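Long-range contacts in Exo-poly-alpha-D-galacturonosidase (Thermotoga maritima, PDB 3JUR), which probably hydrolyses polygalacturonate, the pectin backbone, as a glycoside hydrolase of family 28 built on a right-handed parallel beta-helix: residues D[76-82]-D[122-128]; D[200-206]-D[223-229]. All coordinates share one frame. Residues are numbered along the deposited sequence.

Interaction 1. Residues D[76-82]-D[122-128]; sequences LKSNIEL and CENVAIT
The shortest polar link joins Thr128 OG1 to Glu81 OE2 (2.7 Å), Glu81 extended (chi1 and chi2 t), Thr128 in p; the Thr128 hydroxyl also meets His83. Three backbone bonds zip strand 80-82 to strand 125-128 in parallel register, Glu81 opposite Ala126 and Leu82 opposite Ile127: Ala126 N to Ile80 O 3.0 Å, Leu82 N to Ala126 O 2.8 Å, Thr128 N to Leu82 O 3.0 Å. The strand axes cross at -16° and approach to 4.5 Å.

Upstream, a type II turn from Lys77 to Ile80 puts Asn79 at phi/psi 71/24, beside the corner at Asn124 (58/68). Here Glu123 N donates to Ser78 OG (2.8 Å), Asn79 N to Glu123 O (2.9 Å), and Asn124 ND2 to Asn79 OD1 (3.0 Å); Asn124 OD1 turns to Asn200. Asparagines stacked thus at successive turns form the asparagine ladder of parallel beta-helices.

Glu81 and Ala126 share one face; on the other, Leu82 CB lies 4.3 Å from Ile127 CG1. From before the turn Leu76 CD1 reaches Val125 CG1 (3.6 Å); Phe195 covers Val125 and Ile127. Polar bonds thus hold the corner, Glu81 spans Ala126 to Thr128, and the Leu82 and Ile127 face is aliphatic.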
ATOM      1  N   LEU D  76     -47.858   1.145 -30.984  1.00 23.29           N
ATOM      2  CA  LEU D  76     -48.351   2.272 -30.206  1.00 23.61           C
ATOM      3  C   LEU D  76     -48.577   3.486 -31.105  1.00 23.74           C
ATOM      4  O   LEU D  76     -48.057   3.553 -32.218  1.00 24.20           O
ATOM      5  CB  LEU D  76     -47.383   2.604 -29.065  1.00 23.54           C
ATOM      6  CG  LEU D  76     -47.180   1.509 -28.011  1.00 24.01           C
ATOM      7  CD1 LEU D  76     -45.941   1.773 -27.163  1.00 25.26           C
ATOM      8  CD2 LEU D  76     -48.415   1.334 -27.128  1.00 24.54           C
ATOM      9  N   LYS D  77     -49.389   4.424 -30.631  1.00 23.65           N
ATOM     10  CA  LYS D  77     -49.571   5.705 -31.307  1.00 23.34           C
ATOM     11  C   LYS D  77     -49.315   6.805 -30.285  1.00 23.05           C
ATOM     12  O   LYS D  77     -49.150   6.516 -29.099  1.00 23.22           O
ATOM     13  CB  LYS D  77     -50.973   5.809 -31.921  1.00 23.38           C
ATOM     14  CG  LYS D  77     -51.262   4.749 -32.986  1.00 23.64           C
ATOM     15  CD  LYS D  77     -52.627   4.915 -33.616  1.00 26.19           C
ATOM     16  CE  LYS D  77     -52.947   3.733 -34.520  1.00 26.64           C
ATOM     17  NZ  LYS D  77     -54.093   4.023 -35.422  1.00 28.16           N
ATOM     18  N   SER D  78     -49.254   8.053 -30.744  1.00 22.70           N
ATOM     19  CA  SER D  78     -49.062   9.206 -29.863  1.00 22.29           C
ATOM     20  C   SER D  78     -50.104   9.285 -28.744  1.00 22.20           C
ATOM     21  O   SER D  78     -51.278   8.966 -28.957  1.00 21.66           O
ATOM     22  CB  SER D  78     -49.086  10.499 -30.678  1.00 22.25           C
ATOM     23  OG  SER D  78     -47.874  10.677 -31.383  1.00 22.33           O
ATOM     24  N   ASN D  79     -49.657   9.708 -27.558  1.00 21.82           N
ATOM     25  CA  ASN D  79     -50.534   9.937 -26.392  1.00 21.93           C
ATOM     26  C   ASN D  79     -51.103   8.668 -25.757  1.00 21.92           C
ATOM     27  O   ASN D  79     -52.139   8.709 -25.077  1.00 21.90           O
ATOM     28  CB  ASN D  79     -51.659  10.933 -26.724  1.00 21.83           C
ATOM     29  CG  ASN D  79     -51.132  12.257 -27.228  1.00 21.44           C
ATOM     30  OD1 ASN D  79     -50.312  12.907 -26.571  1.00 21.17           O
ATOM     31  ND2 ASN D  79     -51.590  12.662 -28.401  1.00 19.28           N
ATOM     32  N   ILE D  80     -50.409   7.554 -25.971  1.00 22.01           N
ATOM     33  CA  ILE D  80     -50.832   6.248 -25.472  1.00 22.13           C
ATOM     34  C   ILE D  80     -49.911   5.733 -24.366  1.00 22.34           C
ATOM     35  O   ILE D  80     -48.678   5.706 -24.519  1.00 22.04           O
ATOM     36  CB  ILE D  80     -50.926   5.194 -26.620  1.00 22.05           C
ATOM     37  CG1 ILE D  80     -51.937   5.626 -27.698  1.00 22.25           C
ATOM     38  CG2 ILE D  80     -51.254   3.793 -26.077  1.00 22.37           C
ATOM     39  CD1 ILE D  80     -53.383   5.798 -27.227  1.00 21.84           C
ATOM     40  N   GLU D  81     -50.524   5.336 -23.252  1.00 22.55           N
ATOM     41  CA  GLU D  81     -49.825   4.630 -22.183  1.00 22.83           C
ATOM     42  C   GLU D  81     -50.274   3.171 -22.157  1.00 22.63           C
ATOM     43  O   GLU D  81     -51.462   2.880 -21.985  1.00 22.85           O
ATOM     44  CB  GLU D  81     -50.090   5.294 -20.829  1.00 23.28           C
ATOM     45  CG  GLU D  81     -49.395   4.624 -19.633  1.00 24.33           C
ATOM     46  CD  GLU D  81     -49.838   5.206 -18.296  1.00 26.44           C
ATOM     47  OE1 GLU D  81     -49.958   6.447 -18.195  1.00 28.82           O
ATOM     48  OE2 GLU D  81     -50.064   4.430 -17.343  1.00 26.79           O
ATOM     49  N   LEU D  82     -49.326   2.262 -22.350  1.00 22.16           N
ATOM     50  CA  LEU D  82     -49.595   0.839 -22.228  1.00 22.01           C
ATOM     51  C   LEU D  82     -49.321   0.402 -20.783  1.00 22.06           C
ATOM     52  O   LEU D  82     -48.167   0.273 -20.375  1.00 21.73           O
ATOM     53  CB  LEU D  82     -48.739   0.056 -23.229  1.00 21.96           C
ATOM     54  CG  LEU D  82     -48.865  -1.469 -23.324  1.00 21.81           C
ATOM     55  CD1 LEU D  82     -50.254  -1.921 -23.807  1.00 21.97           C
ATOM     56  CD2 LEU D  82     -47.763  -2.031 -24.224  1.00 21.27           C
ATOM     57  N   CYS D 122     -43.797   9.136 -33.014  1.00 26.19           N
ATOM     58  CA  CYS D 122     -44.832   9.371 -32.014  1.00 26.61           C
ATOM     59  C   CYS D 122     -44.366  10.326 -30.925  1.00 26.54           C
ATOM     60  O   CYS D 122     -43.163  10.537 -30.726  1.00 26.44           O
ATOM     61  CB  CYS D 122     -45.269   8.048 -31.379  1.00 26.58           C
ATOM     62  SG  CYS D 122     -46.195   6.951 -32.481  1.00 28.92           S
ATOM     63  N   GLU D 123     -45.336  10.871 -30.201  1.00 26.29           N
ATOM     64  CA  GLU D 123     -45.092  11.822 -29.135  1.00 26.31           C
ATOM     65  C   GLU D 123     -45.916  11.408 -27.915  1.00 26.05           C
ATOM     66  O   GLU D 123     -47.052  10.949 -28.067  1.00 25.88           O
ATOM     67  CB  GLU D 123     -45.520  13.200 -29.620  1.00 26.76           C
ATOM     68  CG  GLU D 123     -45.183  14.362 -28.718  1.00 27.90           C
ATOM     69  CD  GLU D 123     -45.643  15.683 -29.317  1.00 29.50           C
ATOM     70  OE1 GLU D 123     -46.777  15.742 -29.846  1.00 29.62           O
ATOM     71  OE2 GLU D 123     -44.865  16.656 -29.264  1.00 30.78           O
ATOM     72  N   ASN D 124     -45.346  11.567 -26.719  1.00 25.59           N
ATOM     73  CA  ASN D 124     -46.029  11.266 -25.449  1.00 25.55           C
ATOM     74  C   ASN D 124     -46.502   9.815 -25.366  1.00 25.57           C
ATOM     75  O   ASN D 124     -47.705   9.536 -25.386  1.00 25.78           O
ATOM     76  CB  ASN D 124     -47.209  12.227 -25.198  1.00 25.58           C
ATOM     77  CG  ASN D 124     -46.841  13.683 -25.428  1.00 25.59           C
ATOM     78  OD1 ASN D 124     -45.772  14.141 -25.026  1.00 24.63           O
ATOM     79  ND2 ASN D 124     -47.734  14.419 -26.081  1.00 24.56           N
ATOM     80  N   VAL D 125     -45.547   8.897 -25.298  1.00 25.32           N
ATOM     81  CA  VAL D 125     -45.840   7.472 -25.290  1.00 25.37           C
ATOM     82  C   VAL D 125     -45.204   6.838 -24.054  1.00 25.18           C
ATOM     83  O   VAL D 125     -44.058   7.136 -23.723  1.00 25.01           O
ATOM     84  CB  VAL D 125     -45.361   6.792 -26.601  1.00 25.46           C
ATOM     85  CG1 VAL D 125     -45.568   5.286 -26.541  1.00 26.05           C
ATOM     86  CG2 VAL D 125     -46.116   7.359 -27.805  1.00 25.54           C
ATOM     87  N   ALA D 126     -45.957   5.991 -23.353  1.00 24.83           N
ATOM     88  CA  ALA D 126     -45.462   5.394 -22.111  1.00 24.75           C
ATOM     89  C   ALA D 126     -45.777   3.910 -21.990  1.00 24.70           C
ATOM     90  O   ALA D 126     -46.810   3.441 -22.475  1.00 24.23           O
ATOM     91  CB  ALA D 126     -46.004   6.149 -20.903  1.00 24.63           C
ATOM     92  N   ILE D 127     -44.862   3.174 -21.359  1.00 24.44           N
ATOM     93  CA  ILE D 127     -45.119   1.798 -20.944  1.00 24.10           C
ATOM     94  C   ILE D 127     -44.905   1.727 -19.433  1.00 24.15           C
ATOM     95  O   ILE D 127     -43.799   1.958 -18.948  1.00 24.07           O
ATOM     96  CB  ILE D 127     -44.211   0.795 -21.683  1.00 24.05           C
ATOM     97  CG1 ILE D 127     -44.480   0.842 -23.196  1.00 24.01           C
ATOM     98  CG2 ILE D 127     -44.399  -0.619 -21.126  1.00 23.37           C
ATOM     99  CD1 ILE D 127     -43.365   0.225 -24.047  1.00 23.88           C
ATOM    100  N   THR D 128     -45.972   1.430 -18.697  1.00 23.85           N
ATOM    101  CA  THR D 128     -45.955   1.499 -17.233  1.00 23.79           C
ATOM    102  C   THR D 128     -46.533   0.212 -16.630  1.00 23.96           C
ATOM    103  O   THR D 128     -46.977  -0.676 -17.364  1.00 23.88           O
ATOM    104  CB  THR D 128     -46.749   2.733 -16.702  1.00 23.73           C
ATOM    105  OG1 THR D 128     -48.153   2.541 -16.915  1.00 24.00           O
ATOM    106  CG2 THR D 128     -46.317   4.020 -17.399  1.00 23.85           C
TER

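Interaction 2. Residues D[200-206]-D[223-229]; sequences NVLVEGV and NVIIRNI
This is a parallel strand pairing between successive coils of the right-handed beta-helix of a family 28 glycoside hydrolase: strand 201-204 lies beside strand 224-227, each entered through a corner asparagine. The segments run almost exactly alongside one another, axes 4.7 Å apart and 4° between directions, with Val201 opposite Val224, Leu202 opposite Ile225, Val203 opposite Ile226 and Glu204 opposite Arg227.

Backbone bonds alternate in direction: Val201 N to Asn223 O (2.9 Å), Ile225 N to Val201 O (2.8 Å), Val203 N to Ile225 O (2.8 Å) and Arg227 N to Val203 O (2.9 Å), then a weak one from Gly205 N to Arg227 O (3.3 Å). Asn200 (phi/psi 62/78) and Asn223 (62/73) share a left-handed backbone conformation, and Asn223 ND2 donates to Asn200 OD1 at 2.8 Å, a rung of an asparagine ladder that continues from Asn200 ND2 to Asn124.

Valines and isoleucines stack in rows on one face: Val201 CG1 to Val224 CG1 4.2 Å, Val203 CB to Ile226 CG1 4.1 Å, with Ile216 packed against Val203 and Ile226. Beyond the strands, Gly205 (82/-42) and Asn228 (52/37) turn the chain, and Ile229 CG2 comes 3.9 Å from Val203 CG1.

On the opposite face Leu202 CD1 touches Ile225 CG2 at 3.6 Å. Arg227, with chi1 off-rotamer at 127°, rises from this face, leans toward the neighbouring strand and also pairs with Glu20. Its guanidinium carries Leu202 CD1 over one face, 3.9 Å from NH1, while at its edge the same NH1 makes a 2.9 Å salt bridge to Glu204 OE2.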
ATOM      1  N   ASN D 200     -40.755  12.490 -25.847  1.00 25.08           N
ATOM      2  CA  ASN D 200     -41.480  12.316 -24.574  1.00 24.61           C
ATOM      3  C   ASN D 200     -41.928  10.874 -24.367  1.00 24.70           C
ATOM      4  O   ASN D 200     -43.103  10.531 -24.574  1.00 24.65           O
ATOM      5  CB  ASN D 200     -42.687  13.264 -24.459  1.00 24.50           C
ATOM      6  CG  ASN D 200     -42.362  14.692 -24.854  1.00 23.83           C
ATOM      7  OD1 ASN D 200     -41.212  15.120 -24.799  1.00 22.63           O
ATOM      8  ND2 ASN D 200     -43.382  15.437 -25.263  1.00 23.67           N
ATOM      9  N   VAL D 201     -40.985  10.039 -23.957  1.00 24.04           N
ATOM     10  CA  VAL D 201     -41.212   8.611 -23.827  1.00 24.29           C
ATOM     11  C   VAL D 201     -40.856   8.174 -22.415  1.00 24.05           C
ATOM     12  O   VAL D 201     -39.832   8.587 -21.868  1.00 24.29           O
ATOM     13  CB  VAL D 201     -40.372   7.815 -24.862  1.00 24.52           C
ATOM     14  CG1 VAL D 201     -40.404   6.325 -24.564  1.00 25.43           C
ATOM     15  CG2 VAL D 201     -40.865   8.086 -26.285  1.00 24.93           C
ATOM     16  N   LEU D 202     -41.712   7.346 -21.831  1.00 23.79           N
ATOM     17  CA  LEU D 202     -41.479   6.787 -20.506  1.00 23.56           C
ATOM     18  C   LEU D 202     -41.646   5.275 -20.547  1.00 23.50           C
ATOM     19  O   LEU D 202     -42.623   4.778 -21.089  1.00 23.75           O
ATOM     20  CB  LEU D 202     -42.457   7.401 -19.496  1.00 23.20           C
ATOM     21  CG  LEU D 202     -42.578   6.798 -18.093  1.00 23.04           C
ATOM     22  CD1 LEU D 202     -41.281   6.929 -17.313  1.00 22.16           C
ATOM     23  CD2 LEU D 202     -43.718   7.460 -17.331  1.00 23.35           C
ATOM     24  N   VAL D 203     -40.680   4.552 -19.992  1.00 23.30           N
ATOM     25  CA  VAL D 203     -40.824   3.121 -19.748  1.00 23.25           C
ATOM     26  C   VAL D 203     -40.520   2.884 -18.275  1.00 23.38           C
ATOM     27  O   VAL D 203     -39.414   3.197 -17.803  1.00 22.65           O
ATOM     28  CB  VAL D 203     -39.859   2.258 -20.614  1.00 23.50           C
ATOM     29  CG1 VAL D 203     -40.001   0.759 -20.269  1.00 23.25           C
ATOM     30  CG2 VAL D 203     -40.085   2.496 -22.102  1.00 23.63           C
ATOM     31  N   GLU D 204     -41.490   2.338 -17.548  1.00 23.31           N
ATOM     32  CA  GLU D 204     -41.318   2.141 -16.110  1.00 24.10           C
ATOM     33  C   GLU D 204     -41.992   0.883 -15.584  1.00 24.06           C
ATOM     34  O   GLU D 204     -42.976   0.411 -16.151  1.00 24.20           O
ATOM     35  CB  GLU D 204     -41.793   3.375 -15.321  1.00 24.07           C
ATOM     36  CG  GLU D 204     -43.288   3.685 -15.430  1.00 26.37           C
ATOM     37  CD  GLU D 204     -43.758   4.731 -14.421  1.00 28.72           C
ATOM     38  OE1 GLU D 204     -44.986   4.889 -14.247  1.00 30.48           O
ATOM     39  OE2 GLU D 204     -42.906   5.389 -13.789  1.00 29.81           O
ATOM     40  N   GLY D 205     -41.437   0.339 -14.505  1.00 24.14           N
ATOM     41  CA  GLY D 205     -42.100  -0.714 -13.741  1.00 24.32           C
ATOM     42  C   GLY D 205     -41.957  -2.130 -14.275  1.00 24.44           C
ATOM     43  O   GLY D 205     -41.751  -3.062 -13.504  1.00 24.54           O
ATOM     44  N   VAL D 206     -42.072  -2.291 -15.590  1.00 24.34           N
ATOM     45  CA  VAL D 206     -42.184  -3.619 -16.209  1.00 24.21           C
ATOM     46  C   VAL D 206     -40.921  -4.479 -16.128  1.00 24.12           C
ATOM     47  O   VAL D 206     -39.804  -3.967 -16.035  1.00 24.53           O
ATOM     48  CB  VAL D 206     -42.651  -3.522 -17.686  1.00 24.32           C
ATOM     49  CG1 VAL D 206     -44.051  -2.923 -17.768  1.00 24.21           C
ATOM     50  CG2 VAL D 206     -41.655  -2.719 -18.528  1.00 23.66           C
ATOM     51  N   ASN D 223     -36.021  13.231 -24.966  1.00 22.59           N
ATOM     52  CA  ASN D 223     -36.767  13.191 -23.705  1.00 21.82           C
ATOM     53  C   ASN D 223     -37.308  11.789 -23.400  1.00 21.55           C
ATOM     54  O   ASN D 223     -38.516  11.523 -23.497  1.00 20.72           O
ATOM     55  CB  ASN D 223     -37.868  14.261 -23.661  1.00 21.67           C
ATOM     56  CG  ASN D 223     -38.633  14.258 -22.353  1.00 21.90           C
ATOM     57  OD1 ASN D 223     -38.163  13.728 -21.350  1.00 21.45           O
ATOM     58  ND2 ASN D 223     -39.822  14.853 -22.357  1.00 21.66           N
ATOM     59  N   VAL D 224     -36.391  10.898 -23.025  1.00 21.20           N
ATOM     60  CA  VAL D 224     -36.729   9.511 -22.747  1.00 21.15           C
ATOM     61  C   VAL D 224     -36.374   9.170 -21.290  1.00 21.66           C
ATOM     62  O   VAL D 224     -35.259   9.447 -20.831  1.00 21.72           O
ATOM     63  CB  VAL D 224     -36.003   8.551 -23.738  1.00 21.36           C
ATOM     64  CG1 VAL D 224     -36.417   7.102 -23.511  1.00 19.72           C
ATOM     65  CG2 VAL D 224     -36.250   8.969 -25.192  1.00 20.74           C
ATOM     66  N   ILE D 225     -37.338   8.598 -20.568  1.00 21.83           N
ATOM     67  CA  ILE D 225     -37.132   8.142 -19.194  1.00 22.19           C
ATOM     68  C   ILE D 225     -37.375   6.628 -19.110  1.00 22.68           C
ATOM     69  O   ILE D 225     -38.433   6.131 -19.501  1.00 22.23           O
ATOM     70  CB  ILE D 225     -38.065   8.878 -18.187  1.00 22.11           C
ATOM     71  CG1 ILE D 225     -37.767  10.378 -18.161  1.00 22.02           C
ATOM     72  CG2 ILE D 225     -37.942   8.290 -16.787  1.00 21.94           C
ATOM     73  CD1 ILE D 225     -38.888  11.228 -17.532  1.00 21.93           C
ATOM     74  N   ILE D 226     -36.377   5.904 -18.618  1.00 23.14           N
ATOM     75  CA  ILE D 226     -36.537   4.485 -18.320  1.00 23.75           C
ATOM     76  C   ILE D 226     -36.157   4.302 -16.862  1.00 24.53           C
ATOM     77  O   ILE D 226     -35.027   4.587 -16.449  1.00 24.52           O
ATOM     78  CB  ILE D 226     -35.701   3.594 -19.251  1.00 23.77           C
ATOM     79  CG1 ILE D 226     -36.097   3.843 -20.709  1.00 24.44           C
ATOM     80  CG2 ILE D 226     -35.907   2.114 -18.916  1.00 23.81           C
ATOM     81  CD1 ILE D 226     -34.989   3.573 -21.694  1.00 26.11           C
ATOM     82  N   ARG D 227     -37.119   3.848 -16.073  1.00 25.18           N
ATOM     83  CA  ARG D 227     -36.973   3.885 -14.632  1.00 25.86           C
ATOM     84  C   ARG D 227     -37.702   2.716 -13.987  1.00 25.90           C
ATOM     85  O   ARG D 227     -38.781   2.331 -14.436  1.00 25.89           O
ATOM     86  CB  ARG D 227     -37.449   5.262 -14.126  1.00 26.32           C
ATOM     87  CG  ARG D 227     -38.478   5.275 -13.030  1.00 27.98           C
ATOM     88  CD  ARG D 227     -39.723   6.065 -13.455  1.00 31.82           C
ATOM     89  NE  ARG D 227     -39.527   7.514 -13.498  1.00 33.52           N
ATOM     90  CZ  ARG D 227     -40.512   8.415 -13.554  1.00 33.14           C
ATOM     91  NH1 ARG D 227     -41.790   8.041 -13.571  1.00 33.49           N
ATOM     92  NH2 ARG D 227     -40.218   9.703 -13.588  1.00 32.29           N
ATOM     93  N   ASN D 228     -37.084   2.145 -12.957  1.00 25.86           N
ATOM     94  CA  ASN D 228     -37.658   1.035 -12.183  1.00 26.71           C
ATOM     95  C   ASN D 228     -38.147  -0.165 -13.006  1.00 26.02           C
ATOM     96  O   ASN D 228     -39.156  -0.789 -12.674  1.00 26.01           O
ATOM     97  CB  ASN D 228     -38.746   1.536 -11.213  1.00 27.14           C
ATOM     98  CG  ASN D 228     -38.193   2.493 -10.169  1.00 30.04           C
ATOM     99  OD1 ASN D 228     -38.294   3.716 -10.320  1.00 34.18           O
ATOM    100  ND2 ASN D 228     -37.577   1.945  -9.120  1.00 31.94           N
ATOM    101  N   ILE D 229     -37.415  -0.488 -14.067  1.00 25.78           N
ATOM    102  CA  ILE D 229     -37.685  -1.695 -14.842  1.00 25.87           C
ATOM    103  C   ILE D 229     -36.677  -2.799 -14.513  1.00 26.01           C
ATOM    104  O   ILE D 229     -35.609  -2.535 -13.956  1.00 25.64           O
ATOM    105  CB  ILE D 229     -37.688  -1.433 -16.372  1.00 25.82           C
ATOM    106  CG1 ILE D 229     -36.286  -1.084 -16.873  1.00 26.06           C
ATOM    107  CG2 ILE D 229     -38.702  -0.356 -16.745  1.00 24.98           C
ATOM    108  CD1 ILE D 229     -36.005  -1.588 -18.249  1.00 26.36           C
TER

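How the interactions relate
Interaction 1 closes before interaction 2 opens along the chain, yet the two are neighbours in one sheet of the beta-helix, their centres about 11 Å apart. Strand 125-128 of interaction 1 pairs directly with strand 201-204 of interaction 2, so strands 80-84, 125-128, 201-204 and 224-233 follow one another in parallel, coil by coil. Ile127 O to Glu204 N at 2.7 Å, probably a hydrogen bond, is part of the seam, and Asn124 OD1 to Asn200 ND2, also 2.7 Å, joins the asparagines into one row from Asn79 to Asn223. Between segments 122-128 and 200-206 the chain makes a long excursion that includes helix 161-173, and the sheet nevertheless continues without a gap.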